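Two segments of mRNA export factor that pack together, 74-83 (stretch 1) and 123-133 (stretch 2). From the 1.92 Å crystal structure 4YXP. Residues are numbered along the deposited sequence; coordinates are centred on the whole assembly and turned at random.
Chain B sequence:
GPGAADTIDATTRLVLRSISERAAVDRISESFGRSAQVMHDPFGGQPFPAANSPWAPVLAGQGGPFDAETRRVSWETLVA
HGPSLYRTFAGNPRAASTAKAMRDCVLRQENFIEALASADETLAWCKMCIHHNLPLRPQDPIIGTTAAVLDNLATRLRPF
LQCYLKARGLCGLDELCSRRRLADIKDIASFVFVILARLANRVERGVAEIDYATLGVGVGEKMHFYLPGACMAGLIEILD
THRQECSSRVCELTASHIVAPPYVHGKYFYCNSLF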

# COMPACT_ATOMS: atom_id res chain seq x y z
N SER B 74 1.47 -28.25 3.61
CA SER B 74 0.75 -28.46 4.85
C SER B 74 1.62 -27.97 6.00
O SER B 74 2.83 -27.76 5.83
N TRP B 75 1.02 -27.79 7.17
CA TRP B 75 1.79 -27.44 8.36
C TRP B 75 2.84 -28.52 8.65
O TRP B 75 3.97 -28.21 9.03
N GLU B 76 2.46 -29.78 8.44
CA GLU B 76 3.36 -30.90 8.71
C GLU B 76 4.59 -30.85 7.79
O GLU B 76 5.71 -31.13 8.21
N THR B 77 4.36 -30.49 6.53
CA THR B 77 5.45 -30.38 5.56
C THR B 77 6.37 -29.21 5.89
O THR B 77 7.59 -29.30 5.75
N LEU B 78 5.78 -28.10 6.33
CA LEU B 78 6.57 -26.93 6.70
C LEU B 78 7.46 -27.26 7.91
O LEU B 78 8.61 -26.83 7.98
N VAL B 79 6.92 -28.02 8.84
CA VAL B 79 7.69 -28.40 10.02
C VAL B 79 8.87 -29.28 9.58
O VAL B 79 9.98 -29.14 10.09
N ALA B 80 8.62 -30.16 8.62
CA ALA B 80 9.64 -31.10 8.17
C ALA B 80 10.72 -30.43 7.32
O ALA B 80 11.91 -30.67 7.50
N HIS B 81 10.29 -29.57 6.39
CA HIS B 81 11.19 -28.99 5.40
C HIS B 81 11.67 -27.59 5.76
O HIS B 81 12.60 -27.07 5.14
N GLY B 82 11.04 -26.97 6.75
CA GLY B 82 11.40 -25.63 7.17
C GLY B 82 12.87 -25.44 7.51
O GLY B 82 13.51 -24.51 7.01
N PRO B 83 13.42 -26.30 8.38
CA PRO B 83 14.83 -26.17 8.77
C PRO B 83 15.80 -26.12 7.59
O PRO B 83 16.81 -25.41 7.66
N LEU B 123 3.94 -15.52 9.69
CA LEU B 123 3.66 -16.03 11.02
C LEU B 123 3.82 -17.55 11.11
O LEU B 123 4.25 -18.07 12.14
N ALA B 124 3.49 -18.27 10.04
CA ALA B 124 3.68 -19.72 10.05
C ALA B 124 5.17 -20.05 10.06
O ALA B 124 5.60 -21.02 10.70
N TRP B 125 5.96 -19.25 9.36
CA TRP B 125 7.42 -19.39 9.36
C TRP B 125 7.96 -19.18 10.78
O TRP B 125 8.78 -19.96 11.25
N CYS B 126 7.47 -18.14 11.45
CA CYS B 126 7.85 -17.89 12.83
C CYS B 126 7.45 -19.06 13.73
O CYS B 126 8.20 -19.45 14.63
N LYS B 127 6.26 -19.61 13.50
CA LYS B 127 5.77 -20.70 14.33
C LYS B 127 6.62 -21.95 14.12
O LYS B 127 6.84 -22.73 15.05
N MET B 128 7.10 -22.13 12.89
CA MET B 128 7.96 -23.27 12.58
C MET B 128 9.31 -23.12 13.28
O MET B 128 9.84 -24.09 13.84
N CYS B 129 9.87 -21.91 13.27
CA CYS B 129 11.14 -21.65 13.94
C CYS B 129 11.02 -21.93 15.43
O CYS B 129 11.90 -22.56 16.03
N ILE B 130 9.93 -21.46 16.03
CA ILE B 130 9.67 -21.64 17.45
C ILE B 130 9.54 -23.13 17.77
O ILE B 130 10.07 -23.60 18.78
N HIS B 131 8.82 -23.86 16.92
CA HIS B 131 8.68 -25.30 17.08
C HIS B 131 10.05 -25.98 17.20
O HIS B 131 10.25 -26.85 18.05
N HIS B 132 10.98 -25.57 16.35
CA HIS B 132 12.31 -26.18 16.30
C HIS B 132 13.32 -25.49 17.21
O HIS B 132 14.48 -25.88 17.26
N ASN B 133 12.88 -24.46 17.92
CA ASN B 133 13.75 -23.70 18.81
C ASN B 133 14.86 -23.01 18.02
O ASN B 133 15.99 -22.86 18.50

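Helices 75-83 and 123-132 cross at 64°, their axes 9.7 Å apart at closest approach, and the contact is mainly apolar. At its centre M128 (chi1 t, chi2 m, chi3 m) points toward stretch 1 and fits as a knob among L78, V79, G82 and P83. Its CG lies 3.5 Å from L78 O and its CE 3.7 Å from G82 CA. Glycine leaves the room this thioether occupies: a CB on G82 would fall 2.6 Å from M128 SD. L78 (t, p) starts sideways, but its end comes nearer, placing CD2 3.9 Å from A124 CB and CD1 4.4 Å from CE3 at the edge of the W125 ring.

W75 packs beside this cluster. W75 (chi1 t, chi2 -115°) brings CZ3 to 3.7 Å from A124 O, which lies at the ring edge, and CH2 to 3.6 Å from K127 CG. The extended K127 chain, t throughout, leaves NZ 5.2 Å from the centroid of the W75 six-membered ring, at most a weak cation-pi attraction.

One hydrogen bond joins the stretches. H132 (chi1 m) donates from NE2 to V79 O (2.7 Å, 158°), a carbonyl left without its helical partner because P83 has no amide hydrogen. P83 CG packs over a face of the same imidazole, 3.7 Å from the H132 ring centroid.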

# COMPACT_ATOMS: atom_id res chain seq x y z
CB SER B 74 0.39 -29.93 5.04
OG SER B 74 1.56 -30.70 5.27
CB TRP B 75 0.86 -27.27 9.57
CG TRP B 75 1.59 -27.20 10.88
CD1 TRP B 75 1.52 -28.11 11.90
CD2 TRP B 75 2.50 -26.18 11.30
NE1 TRP B 75 2.33 -27.71 12.94
CE2 TRP B 75 2.94 -26.53 12.59
CE3 TRP B 75 2.98 -25.01 10.71
CZ2 TRP B 75 3.85 -25.75 13.30
CZ3 TRP B 75 3.88 -24.23 11.42
CH2 TRP B 75 4.30 -24.61 12.71
CB GLU B 76 2.63 -32.23 8.54
CG GLU B 76 1.67 -32.57 9.69
CD GLU B 76 0.46 -31.64 9.76
OE1 GLU B 76 0.04 -31.11 8.70
OE2 GLU B 76 -0.07 -31.44 10.87
CB THR B 77 4.90 -30.22 4.12
OG1 THR B 77 4.21 -31.42 3.74
CG2 THR B 77 6.02 -29.95 3.11
CB LEU B 78 5.65 -25.74 7.00
CG LEU B 78 6.31 -24.41 7.39
CD1 LEU B 78 7.29 -23.93 6.34
CD2 LEU B 78 5.24 -23.36 7.62
CB VAL B 79 6.80 -29.12 11.06
CG1 VAL B 79 7.63 -29.86 12.10
CG2 VAL B 79 5.90 -28.10 11.75
CB ALA B 80 9.00 -32.24 7.40
CB HIS B 81 10.51 -28.95 4.04
CG HIS B 81 10.30 -30.30 3.43
ND1 HIS B 81 9.70 -30.48 2.20
CD2 HIS B 81 10.62 -31.54 3.87
CE1 HIS B 81 9.66 -31.77 1.92
NE2 HIS B 81 10.21 -32.43 2.92
CB PRO B 83 15.07 -27.42 9.62
CG PRO B 83 13.73 -27.69 10.23
CD PRO B 83 12.74 -27.35 9.15
CB LEU B 123 2.25 -15.63 11.45
CG LEU B 123 2.00 -14.12 11.62
CD1 LEU B 123 0.65 -13.87 12.27
CD2 LEU B 123 3.10 -13.44 12.43
CB ALA B 124 3.00 -20.36 8.85
CB TRP B 125 8.06 -18.38 8.40
CG TRP B 125 9.56 -18.44 8.33
CD1 TRP B 125 10.44 -17.54 8.85
CD2 TRP B 125 10.35 -19.45 7.68
NE1 TRP B 125 11.73 -17.92 8.58
CE2 TRP B 125 11.70 -19.09 7.86
CE3 TRP B 125 10.05 -20.62 6.98
CZ2 TRP B 125 12.75 -19.86 7.36
CZ3 TRP B 125 11.09 -21.38 6.48
CH2 TRP B 125 12.43 -21.00 6.68
CB CYS B 126 7.22 -16.60 13.35
SG CYS B 126 7.97 -15.10 12.67
CB LYS B 127 4.30 -21.01 14.04
CG LYS B 127 3.70 -21.96 15.07
CD LYS B 127 2.24 -22.29 14.81
CE LYS B 127 1.74 -23.29 15.86
NZ LYS B 127 0.29 -23.59 15.73
CB MET B 128 8.15 -23.39 11.06
CG MET B 128 9.08 -24.52 10.62
SD MET B 128 10.84 -24.09 10.69
CE MET B 128 10.93 -22.77 9.48
CB CYS B 129 11.58 -20.19 13.72
SG CYS B 129 12.14 -19.80 12.04
CB ILE B 130 8.41 -20.86 17.87
CG1 ILE B 130 8.70 -19.36 17.82
CG2 ILE B 130 7.94 -21.27 19.27
CD1 ILE B 130 7.50 -18.47 18.09
CB HIS B 131 7.91 -25.89 15.90
CG HIS B 131 7.90 -27.39 15.88
ND1 HIS B 131 6.87 -28.14 16.42
CD2 HIS B 131 8.78 -28.28 15.37
CE1 HIS B 131 7.13 -29.42 16.26
NE2 HIS B 131 8.28 -29.54 15.63
CB HIS B 132 12.83 -26.17 14.87
CG HIS B 132 12.17 -27.17 13.98
ND1 HIS B 132 12.31 -28.53 14.16
CD2 HIS B 132 11.36 -27.02 12.90
CE1 HIS B 132 11.61 -29.17 13.23
NE2 HIS B 132 11.03 -28.27 12.45
CB ASN B 133 14.36 -24.62 19.88
CG ASN B 133 14.67 -23.89 21.17
OD1 ASN B 133 13.96 -22.97 21.56
ND2 ASN B 133 15.74 -24.31 21.85